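Local coordinates for putative peptide ABC-transport system periplasmic peptide-binding protein (Campylobacter jejuni, PDB 4OEV), which binds nickel(II) outside the cytoplasm as the solute-binding protein of an ABC-type importer, and belongs to a family generally assigned to peptide transport, at residues K295-Y300 with D443-L448; K305-L310 with R356-V361; Y101-D106 with T394-E399; E42-K47 with S386-D391. All coordinates share one frame; numbering follows the deposited sequence.

Overall arrangement
Contacts 1, 3 and 4 have centres 17 to 23 Å apart. Contact 2 lies outermost: its centre is about 23 Å from that of contact 1, but about 36 Å and 40 Å from those of contacts 3 and 4. Contacts 3 and 4 share one run of chain, since 386-391 leads into 394-399. Contacts 1 and 3 touch directly: Phe-444 packs on Phe-398 and Thr-394, and Leu-448 also meets Phe-398. The nickel ion is held by His-26, His-480 and His-481, with oxalate beside it. Arg-396 of contact 3 has its side chain about 10 Å from the oxalate, and Pro-387 of contact 4 about 13 Å from the nickel.

Contact 1 (K295-Y300 with D443-L448); sequences KNFKIY and DFIDAL
Ile-445 and Asp-446 are the residues of helix 434-450 that meet the loop 295-300, around Phe-297. Ile-445 comes first and makes the apolar touch. Its CG2 branch lies 3.9 Å from CB of Phe-297. That methyl is anti to the backbone N of Ile-445 and approaches the phenyl ring obliquely. With chi1 at 47° the ring of Phe-297 leads away from the helix, and CB is the atom that meets the isoleucine. The ring meets His-285 edge-to-face.

Asp-446 follows, and here the loop is reached through water. OD1 of Asp-446 accepts a hydrogen bond of 2.8 Å from a water that also donates to the backbone O of Asn-296. A second water donates to the same OD1 of Asp-446 at 2.6 Å. This water accepts from the backbone N of Lys-298. The other carboxylate oxygen, OD2, forms a salt bridge with Lys-442 on the same helix.

No direct hydrogen bond joins the two segments. One carboxylate oxygen is thus gripped by two waters that bind the loop backbone on both flanks of Phe-297. Lys-442 probably helps to keep Asp-446 ionised, and so a good acceptor for both.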
# COMPACT_ATOMS: atom_id res chain seq x y z
N LYS A 295 7.08 11.55 -16.74
CA LYS A 295 6.44 12.83 -17.03
C LYS A 295 6.16 13.10 -18.50
O LYS A 295 5.38 14.00 -18.82
CB LYS A 295 7.28 13.98 -16.45
CG LYS A 295 7.20 14.09 -14.94
CD LYS A 295 7.93 15.32 -14.41
CE LYS A 295 7.48 15.60 -12.99
NZ LYS A 295 7.75 14.43 -12.09
N ASN A 296 6.79 12.35 -19.40
CA ASN A 296 6.40 12.41 -20.80
C ASN A 296 6.08 11.04 -21.33
O ASN A 296 6.94 10.33 -21.85
CB ASN A 296 7.48 13.04 -21.66
CG ASN A 296 6.89 13.77 -22.85
OD1 ASN A 296 6.43 13.14 -23.81
ND2 ASN A 296 6.88 15.10 -22.78
N PHE A 297 4.82 10.67 -21.18
CA PHE A 297 4.35 9.35 -21.52
C PHE A 297 3.06 9.45 -22.32
O PHE A 297 2.41 10.51 -22.34
CB PHE A 297 4.13 8.51 -20.25
CG PHE A 297 3.37 9.23 -19.17
CD1 PHE A 297 1.97 9.23 -19.16
CD2 PHE A 297 4.04 9.94 -18.17
CE1 PHE A 297 1.26 9.91 -18.17
CE2 PHE A 297 3.34 10.62 -17.17
CZ PHE A 297 1.95 10.61 -17.17
N LYS A 298 2.73 8.35 -23.00
CA LYS A 298 1.51 8.22 -23.78
C LYS A 298 0.31 7.95 -22.86
O LYS A 298 0.48 7.42 -21.78
CB LYS A 298 1.65 7.07 -24.79
CG LYS A 298 2.44 7.41 -26.07
CD LYS A 298 2.55 6.13 -26.91
CE LYS A 298 3.34 6.29 -28.20
NZ LYS A 298 3.48 4.90 -28.80
N ILE A 299 -0.88 8.36 -23.28
CA ILE A 299 -2.08 8.03 -22.52
C ILE A 299 -3.25 7.64 -23.41
O ILE A 299 -3.27 7.96 -24.62
CB ILE A 299 -2.58 9.19 -21.59
CG1 ILE A 299 -3.24 10.31 -22.41
CG2 ILE A 299 -1.47 9.68 -20.67
CD1 ILE A 299 -3.93 11.35 -21.58
N TYR A 300 -4.23 7.00 -22.78
CA TYR A 300 -5.48 6.70 -23.43
C TYR A 300 -6.43 7.87 -23.18
O TYR A 300 -7.08 7.92 -22.13
CB TYR A 300 -6.08 5.38 -22.89
CG TYR A 300 -5.23 4.19 -23.27
CD1 TYR A 300 -5.32 3.63 -24.55
CD2 TYR A 300 -4.30 3.65 -22.38
CE1 TYR A 300 -4.53 2.55 -24.94
CE2 TYR A 300 -3.49 2.54 -22.76
CZ TYR A 300 -3.62 2.01 -24.04
OH TYR A 300 -2.85 0.92 -24.47
N ASP A 443 10.97 2.96 -19.24
CA ASP A 443 10.67 1.74 -20.01
C ASP A 443 9.46 1.00 -19.41
O ASP A 443 8.54 0.57 -20.12
CB ASP A 443 11.88 0.79 -20.02
CG ASP A 443 13.03 1.31 -20.87
OD1 ASP A 443 12.78 2.15 -21.75
OD2 ASP A 443 14.19 0.89 -20.65
N PHE A 444 9.45 0.89 -18.10
CA PHE A 444 8.37 0.27 -17.40
C PHE A 444 7.00 0.97 -17.68
O PHE A 444 6.00 0.31 -18.04
CB PHE A 444 8.71 0.28 -15.90
CG PHE A 444 7.52 0.01 -15.00
CD1 PHE A 444 6.87 -1.19 -15.06
CD2 PHE A 444 7.07 0.96 -14.09
CE1 PHE A 444 5.79 -1.47 -14.25
CE2 PHE A 444 6.00 0.70 -13.28
CZ PHE A 444 5.34 -0.51 -13.35
N ILE A 445 6.98 2.28 -17.49
CA ILE A 445 5.81 3.13 -17.74
C ILE A 445 5.33 3.00 -19.21
O ILE A 445 4.13 2.88 -19.49
CB ILE A 445 6.15 4.62 -17.43
CG1 ILE A 445 6.34 4.81 -15.91
CG2 ILE A 445 5.07 5.57 -17.92
CD1 ILE A 445 6.93 6.15 -15.54
N ASP A 446 6.29 3.03 -20.14
CA ASP A 446 5.96 2.91 -21.55
C ASP A 446 5.41 1.54 -21.86
O ASP A 446 4.49 1.42 -22.68
CB ASP A 446 7.17 3.18 -22.44
CG ASP A 446 7.61 4.62 -22.42
OD1 ASP A 446 6.79 5.53 -22.15
OD2 ASP A 446 8.80 4.84 -22.70
N ALA A 447 5.99 0.51 -21.25
CA ALA A 447 5.52 -0.88 -21.45
C ALA A 447 4.11 -1.07 -20.92
O ALA A 447 3.33 -1.84 -21.51
CB ALA A 447 6.44 -1.89 -20.77
N LEU A 448 3.82 -0.46 -19.77
CA LEU A 448 2.46 -0.49 -19.21
C LEU A 448 1.46 0.12 -20.17
O LEU A 448 0.36 -0.39 -20.27
CB LEU A 448 2.36 0.27 -17.87
CG LEU A 448 2.84 -0.43 -16.59
CD1 LEU A 448 2.43 0.44 -15.38
CD2 LEU A 448 2.36 -1.85 -16.43
O HOH W 1 7.55 7.83 -20.72
O HOH W 2 4.57 5.89 -23.43

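Contact 2 (K305-L310 with R356-V361); sequences KKAEDL and RKIGVV
Glu-308 and Ile-358 come closest in the backbone, with CA atoms 6.4 Å apart, where helix 304-313 faces the end of helix 342-357. That end is a Schellman motif. Gly-359, with positive phi, is its C-prime residue, and the N of Gly-359 bonds to the O of Arg-356.

Ile-358 has the largest share of the contact. Its CD1 reaches CB of Ala-307 at 4.0 Å. With chi1 at 59° and an extended chi2, the CG1 branch carries CD1 out to that methyl. Glu-308 covers the other part of Ile-358. The two side chains run alongside each other, pointing opposite ways, and CG of Glu-308 lies 4.0 Å from CB of Ile-358. Beyond CG the glutamate is extended (chi2 -178°), which carries the carboxylate along the isoleucine to its backbone. There OE2 of Glu-308 is 3.5 Å from CA of Ile-358. This is close packing and not a hydrogen bond. The polar partner of OE2 is Lys-318, in a salt bridge. Ile-358 also touches Ala-265 of helix 256-265.

The contact therefore has two chemical characters. Methyl groups meet at Ala-307, while at Glu-308 both the CG methylene and the carboxylate oxygen OE2 rest on Ile-358. The charge is met by Lys-318, so the carboxylate probably remains ionised although it rests on an apolar neighbour.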
# COMPACT_ATOMS: atom_id res chain seq x y z
N LYS A 305 -15.22 6.68 -29.79
CA LYS A 305 -15.22 6.23 -31.19
C LYS A 305 -14.08 5.28 -31.42
O LYS A 305 -14.24 4.28 -32.11
CB LYS A 305 -15.12 7.38 -32.18
CG LYS A 305 -15.38 6.90 -33.61
CD LYS A 305 -15.29 8.01 -34.66
CE LYS A 305 -15.65 7.47 -36.05
NZ LYS A 305 -14.89 6.22 -36.38
N LYS A 306 -12.92 5.61 -30.85
CA LYS A 306 -11.75 4.75 -30.97
C LYS A 306 -11.98 3.42 -30.28
O LYS A 306 -11.52 2.38 -30.77
CB LYS A 306 -10.50 5.43 -30.40
CG LYS A 306 -9.24 4.66 -30.74
CD LYS A 306 -8.01 5.54 -30.59
CE LYS A 306 -6.73 4.79 -31.00
NZ LYS A 306 -5.54 5.70 -31.07
N ALA A 307 -12.66 3.47 -29.12
CA ALA A 307 -12.98 2.24 -28.39
C ALA A 307 -13.76 1.32 -29.33
O ALA A 307 -13.37 0.18 -29.52
CB ALA A 307 -13.78 2.52 -27.14
N GLU A 308 -14.83 1.84 -29.95
CA GLU A 308 -15.63 1.03 -30.84
C GLU A 308 -14.83 0.54 -32.05
O GLU A 308 -14.92 -0.63 -32.38
CB GLU A 308 -16.90 1.82 -31.30
CG GLU A 308 -17.89 1.90 -30.17
CD GLU A 308 -19.19 2.61 -30.53
OE1 GLU A 308 -19.30 3.11 -31.66
OE2 GLU A 308 -20.08 2.67 -29.66
N ASP A 309 -14.01 1.39 -32.65
CA ASP A 309 -13.17 0.98 -33.77
C ASP A 309 -12.25 -0.19 -33.37
O ASP A 309 -12.01 -1.12 -34.16
CB ASP A 309 -12.33 2.16 -34.27
CG ASP A 309 -13.15 3.21 -34.97
OD1 ASP A 309 -14.37 2.99 -35.17
OD2 ASP A 309 -12.59 4.28 -35.30
N LEU A 310 -11.76 -0.16 -32.13
CA LEU A 310 -10.89 -1.21 -31.64
C LEU A 310 -11.64 -2.51 -31.46
O LEU A 310 -11.09 -3.59 -31.75
CB LEU A 310 -10.24 -0.82 -30.29
CG LEU A 310 -8.99 0.06 -30.36
CD1 LEU A 310 -8.70 0.66 -28.98
CD2 LEU A 310 -7.82 -0.76 -30.84
N ARG A 356 -21.34 0.63 -21.07
CA ARG A 356 -22.66 0.45 -21.69
C ARG A 356 -22.81 1.38 -22.88
O ARG A 356 -23.42 1.00 -23.91
CB ARG A 356 -23.77 0.71 -20.67
CG ARG A 356 -25.16 0.64 -21.30
CD ARG A 356 -26.29 0.70 -20.30
NE ARG A 356 -27.43 1.40 -20.91
CZ ARG A 356 -28.33 0.81 -21.72
NH1 ARG A 356 -29.34 1.52 -22.24
NH2 ARG A 356 -28.20 -0.48 -22.05
N LYS A 357 -22.23 2.57 -22.78
CA LYS A 357 -22.32 3.54 -23.86
C LYS A 357 -21.70 3.04 -25.18
O LYS A 357 -22.13 3.45 -26.24
CB LYS A 357 -21.66 4.86 -23.47
CG LYS A 357 -22.41 5.67 -22.43
CD LYS A 357 -21.76 7.02 -22.26
CE LYS A 357 -22.14 7.62 -20.92
NZ LYS A 357 -21.52 8.94 -20.69
N ILE A 358 -20.69 2.19 -25.12
CA ILE A 358 -20.05 1.67 -26.32
C ILE A 358 -20.44 0.22 -26.61
O ILE A 358 -19.74 -0.46 -27.35
CB ILE A 358 -18.49 1.72 -26.23
CG1 ILE A 358 -18.01 0.90 -25.04
CG2 ILE A 358 -17.97 3.16 -26.15
CD1 ILE A 358 -16.50 0.51 -25.06
N GLY A 359 -21.54 -0.26 -26.03
CA GLY A 359 -22.01 -1.60 -26.34
C GLY A 359 -21.28 -2.73 -25.62
O GLY A 359 -21.31 -3.88 -26.07
N VAL A 360 -20.65 -2.42 -24.49
CA VAL A 360 -20.03 -3.44 -23.66
C VAL A 360 -20.90 -3.69 -22.41
O VAL A 360 -21.17 -2.76 -21.64
CB VAL A 360 -18.61 -3.05 -23.25
CG1 VAL A 360 -18.03 -4.07 -22.26
CG2 VAL A 360 -17.73 -2.94 -24.49
N VAL A 361 -21.35 -4.92 -22.25
CA VAL A 361 -22.22 -5.26 -21.13
C VAL A 361 -21.37 -5.65 -19.92
O VAL A 361 -20.33 -6.29 -20.05
CB VAL A 361 -23.22 -6.42 -21.50
CG1 VAL A 361 -23.98 -6.89 -20.27
CG2 VAL A 361 -24.21 -6.00 -22.65

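Contact 3 (Y101-D106 with T394-E399); sequences YVNFED and TFRVFE
Val-102 makes the apolar part of this buried contact, with one methyl on each of two neighbours in the short helix 395-398. Its CG1 lies 4.0 Å from CE2 of Phe-395 and meets the ring obliquely. Its CG2 packs on the aliphatic part of Arg-396, 3.7 Å from CG of that residue and 3.8 Å from CD of the same arginine. Glu-399, one turn on, sets its CB over the centre of one face of the Phe-395 ring. Arg-429 adds a cation-pi contact to that ring.

The polar part is looser. The Arg-396 chain bends at chi3 (-75°) and turns the guanidinium toward Asn-103. OD1 of Asn-103 stands over one guanidinium face, 4.2 Å from NH1 of Arg-396. The amide and guanidinium planes are 72° apart, and no hydrogen bond forms. The guanidinium is held by backbone carbonyls: NH2 donates to Ser-99 O and NH1 to Phe-392 O.

The arrangement packs a short, weakly bonded helix at about 101-104 against the short helix 395-398, within the solute-binding protein family 5 fold. The arginine's aliphatic part packs on Val-102, and its guanidinium bonds the chain just before each helix.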
# COMPACT_ATOMS: atom_id res chain seq x y z
N TYR A 101 9.72 -10.63 1.40
CA TYR A 101 10.82 -11.46 0.89
C TYR A 101 11.63 -10.75 -0.24
O TYR A 101 12.85 -10.73 -0.24
CB TYR A 101 10.26 -12.81 0.42
CG TYR A 101 11.31 -13.66 -0.28
CD1 TYR A 101 11.32 -13.82 -1.67
CD2 TYR A 101 12.32 -14.28 0.45
CE1 TYR A 101 12.33 -14.60 -2.30
CE2 TYR A 101 13.31 -15.03 -0.16
CZ TYR A 101 13.30 -15.20 -1.53
OH TYR A 101 14.30 -15.93 -2.10
N VAL A 102 10.92 -10.14 -1.18
CA VAL A 102 11.55 -9.56 -2.37
C VAL A 102 12.36 -8.30 -2.02
O VAL A 102 13.15 -7.82 -2.85
CB VAL A 102 10.48 -9.24 -3.48
CG1 VAL A 102 9.85 -10.52 -3.99
CG2 VAL A 102 9.42 -8.26 -2.92
N ASN A 103 12.19 -7.76 -0.80
CA ASN A 103 12.93 -6.60 -0.38
C ASN A 103 14.28 -7.04 0.22
O ASN A 103 15.16 -6.18 0.47
CB ASN A 103 12.19 -5.74 0.66
CG ASN A 103 10.92 -5.11 0.08
OD1 ASN A 103 10.51 -5.44 -1.01
ND2 ASN A 103 10.33 -4.18 0.81
N PHE A 104 14.38 -8.33 0.55
CA PHE A 104 15.62 -8.86 1.20
C PHE A 104 16.30 -10.03 0.54
O PHE A 104 17.35 -10.47 1.03
CB PHE A 104 15.29 -9.23 2.65
CG PHE A 104 14.86 -8.05 3.46
CD1 PHE A 104 13.53 -7.61 3.40
CD2 PHE A 104 15.76 -7.33 4.22
CE1 PHE A 104 13.13 -6.48 4.11
CE2 PHE A 104 15.35 -6.21 4.96
CZ PHE A 104 14.04 -5.78 4.90
N GLU A 105 15.75 -10.53 -0.58
CA GLU A 105 16.32 -11.70 -1.28
C GLU A 105 17.70 -11.43 -1.81
O GLU A 105 18.49 -12.35 -2.07
CB GLU A 105 15.42 -12.14 -2.45
CG GLU A 105 15.25 -11.03 -3.52
CD GLU A 105 14.36 -11.45 -4.68
OE1 GLU A 105 14.18 -12.68 -4.81
OE2 GLU A 105 13.77 -10.56 -5.38
N ASP A 106 18.01 -10.16 -1.98
CA ASP A 106 19.25 -9.76 -2.60
C ASP A 106 20.43 -9.63 -1.61
O ASP A 106 21.53 -9.23 -1.98
CB ASP A 106 19.02 -8.45 -3.30
CG ASP A 106 20.23 -8.00 -4.05
OD1 ASP A 106 20.86 -8.84 -4.73
OD2 ASP A 106 20.61 -6.82 -3.86
N THR A 394 5.54 -1.79 -7.09
CA THR A 394 5.51 -2.14 -8.50
C THR A 394 5.97 -3.54 -8.70
O THR A 394 5.34 -4.29 -9.47
CB THR A 394 6.36 -1.18 -9.42
OG1 THR A 394 7.70 -1.13 -8.95
CG2 THR A 394 5.79 0.24 -9.48
N PHE A 395 7.05 -3.95 -8.01
CA PHE A 395 7.53 -5.29 -8.23
C PHE A 395 6.50 -6.39 -7.84
O PHE A 395 6.16 -7.29 -8.66
CB PHE A 395 8.87 -5.52 -7.49
CG PHE A 395 9.63 -6.76 -7.97
CD1 PHE A 395 10.45 -6.69 -9.07
CD2 PHE A 395 9.48 -7.99 -7.32
CE1 PHE A 395 11.18 -7.85 -9.53
CE2 PHE A 395 10.17 -9.16 -7.77
CZ PHE A 395 11.01 -9.08 -8.87
N ARG A 396 5.95 -6.32 -6.64
CA ARG A 396 5.01 -7.39 -6.24
C ARG A 396 3.69 -7.27 -7.02
O ARG A 396 2.88 -8.21 -6.97
CB ARG A 396 4.67 -7.34 -4.74
CG ARG A 396 5.83 -7.92 -3.89
CD ARG A 396 5.70 -7.57 -2.40
NE ARG A 396 6.05 -6.16 -2.19
CZ ARG A 396 6.13 -5.57 -1.00
NH1 ARG A 396 6.49 -4.30 -0.93
NH2 ARG A 396 5.87 -6.23 0.12
N VAL A 397 3.49 -6.12 -7.65
CA VAL A 397 2.15 -5.88 -8.30
C VAL A 397 2.08 -6.29 -9.79
O VAL A 397 1.05 -6.84 -10.23
CB VAL A 397 1.75 -4.40 -8.14
CG1 VAL A 397 0.44 -4.01 -8.98
CG2 VAL A 397 1.52 -4.08 -6.70
N PHE A 398 3.16 -6.03 -10.54
CA PHE A 398 3.18 -6.18 -12.01
C PHE A 398 4.10 -7.28 -12.50
O PHE A 398 3.98 -7.74 -13.62
CB PHE A 398 3.63 -4.86 -12.67
CG PHE A 398 2.70 -3.68 -12.33
CD1 PHE A 398 1.43 -3.63 -12.88
CD2 PHE A 398 3.10 -2.68 -11.46
CE1 PHE A 398 0.56 -2.57 -12.55
CE2 PHE A 398 2.25 -1.63 -11.13
CZ PHE A 398 0.98 -1.57 -11.69
N GLU A 399 5.11 -7.63 -11.70
CA GLU A 399 6.07 -8.57 -12.23
C GLU A 399 5.54 -9.99 -12.30
O GLU A 399 4.76 -10.47 -11.42
CB GLU A 399 7.38 -8.46 -11.39
CG GLU A 399 8.68 -8.59 -12.18
CD GLU A 399 9.16 -9.99 -12.09
OE1 GLU A 399 10.17 -10.32 -12.75
OE2 GLU A 399 8.56 -10.77 -11.30

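Contact 4 (E42-K47 with S386-D391); sequences ENMSLK and SPLDPD
Met-44 alone of segment 42-47 reaches the loop 386-391, and its tighter side is against Leu-388. SD of Met-44 lies 4.0 Å from CD2 of Leu-388. CG of Met-44 is 4.1 Å from CD2 of Leu-388. The side chains are roughly perpendicular, and the CD2 branch of the leucine meets the CG-SD part of the methionine. The methionine bends at chi2 (61°) and again at chi3 (50°), which folds the thioether back on itself. Leu-388 is also backed by Phe-40 of strand 38-40 and by Asp-131 of helix 129-132.

The side toward Pro-387 is looser. SD of Met-44 is 4.3 Å from CG of the proline ring. The backbone O of Pro-387 is 4.2 Å from CG of Met-44. No hydrogen bond crosses between the segments. All three touching residues are partly exposed, and the contact lies at the surface. Met-44 further touches Arg-476.

The loop takes its shape from bonds of its own. OG of Ser-386 accepts from N of Leu-388, an ST turn. OD1 of Asp-389 accepts from N of Asp-391 at 3.0 Å, an Asx turn. The N-H comes to the anti side of the carboxylate, 24° out of its plane. Salt bridges from Asp-389 to Arg-437 and from Asp-391 to Arg-429 fasten the far half of the loop to the fold.

Met-44 sits in the turn of the two-stranded hairpin 38-40 and 46-48. The arrangement is thus a beta-hairpin turn that reaches a loop of successive ST and Asx turns through a single methionine. The side chain of Leu-388 is about 8 Å from that of Asn-31, which binds magnesium in another structure of this protein.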
# COMPACT_ATOMS: atom_id res chain seq x y z
N GLU A 42 8.38 14.33 8.29
CA GLU A 42 7.17 14.87 7.66
C GLU A 42 7.38 15.18 6.19
O GLU A 42 6.42 15.34 5.44
CB GLU A 42 6.70 16.13 8.38
CG GLU A 42 7.80 17.14 8.51
CD GLU A 42 8.34 17.18 9.92
OE1 GLU A 42 8.78 16.12 10.39
OE2 GLU A 42 8.32 18.26 10.55
N ASN A 43 8.64 15.32 5.81
CA ASN A 43 9.01 15.56 4.43
C ASN A 43 9.33 14.28 3.64
O ASN A 43 9.83 14.38 2.53
CB ASN A 43 10.23 16.49 4.39
CG ASN A 43 9.97 17.78 5.09
OD1 ASN A 43 10.76 18.22 5.92
ND2 ASN A 43 8.85 18.40 4.77
N MET A 44 9.02 13.11 4.23
CA MET A 44 9.40 11.78 3.73
C MET A 44 10.92 11.66 3.51
O MET A 44 11.38 10.92 2.64
CB MET A 44 8.64 11.44 2.46
CG MET A 44 8.32 9.93 2.32
SD MET A 44 7.29 9.32 3.66
CE MET A 44 6.06 10.54 3.56
N SER A 45 11.69 12.35 4.33
CA SER A 45 13.16 12.25 4.29
C SER A 45 13.60 11.06 5.09
O SER A 45 13.10 10.86 6.19
CB SER A 45 13.81 13.50 4.87
OG SER A 45 13.48 14.63 4.09
N LEU A 46 14.56 10.28 4.57
CA LEU A 46 15.12 9.18 5.30
C LEU A 46 15.93 9.71 6.48
O LEU A 46 16.75 10.62 6.30
CB LEU A 46 16.01 8.32 4.39
CG LEU A 46 16.60 7.01 4.88
CD1 LEU A 46 15.59 5.89 4.98
CD2 LEU A 46 17.70 6.59 3.92
N LYS A 47 15.68 9.17 7.68
CA LYS A 47 16.39 9.58 8.89
C LYS A 47 16.79 8.36 9.68
O LYS A 47 16.13 7.33 9.61
CB LYS A 47 15.53 10.47 9.80
CG LYS A 47 15.13 11.81 9.21
CD LYS A 47 16.32 12.72 8.98
CE LYS A 47 15.83 14.11 8.56
NZ LYS A 47 16.96 15.03 8.21
N SER A 386 2.72 3.80 -2.95
CA SER A 386 3.61 4.01 -1.77
C SER A 386 4.39 5.27 -2.05
O SER A 386 4.80 5.53 -3.20
CB SER A 386 4.53 2.79 -1.53
OG SER A 386 5.44 2.99 -0.39
N PRO A 387 4.60 6.08 -1.02
CA PRO A 387 5.41 7.28 -1.19
C PRO A 387 6.90 6.92 -1.09
O PRO A 387 7.76 7.77 -1.29
CB PRO A 387 4.98 8.15 -0.01
CG PRO A 387 4.63 7.17 1.05
CD PRO A 387 4.10 5.93 0.36
N LEU A 388 7.20 5.69 -0.72
CA LEU A 388 8.62 5.28 -0.63
C LEU A 388 9.20 4.91 -2.01
O LEU A 388 8.61 5.24 -3.04
CB LEU A 388 8.76 4.14 0.36
CG LEU A 388 8.23 4.53 1.73
CD1 LEU A 388 8.57 3.45 2.70
CD2 LEU A 388 8.75 5.89 2.21
N ASP A 389 10.32 4.18 -2.03
CA ASP A 389 10.98 3.81 -3.28
C ASP A 389 10.02 3.21 -4.32
O ASP A 389 9.11 2.39 -4.00
CB ASP A 389 12.14 2.83 -2.99
CG ASP A 389 13.04 2.65 -4.19
OD1 ASP A 389 12.67 1.86 -5.10
OD2 ASP A 389 14.06 3.38 -4.26
N PRO A 390 10.16 3.64 -5.58
CA PRO A 390 9.23 3.17 -6.62
C PRO A 390 9.14 1.65 -6.80
O PRO A 390 8.19 1.18 -7.42
CB PRO A 390 9.78 3.80 -7.90
CG PRO A 390 11.22 4.20 -7.57
CD PRO A 390 11.12 4.63 -6.11
N ASP A 391 10.12 0.91 -6.30
CA ASP A 391 10.09 -0.55 -6.36
C ASP A 391 8.95 -1.15 -5.56
O ASP A 391 8.40 -2.18 -5.95
CB ASP A 391 11.45 -1.13 -5.83
CG ASP A 391 11.54 -2.68 -5.97
OD1 ASP A 391 11.37 -3.21 -7.09
OD2 ASP A 391 11.80 -3.38 -4.96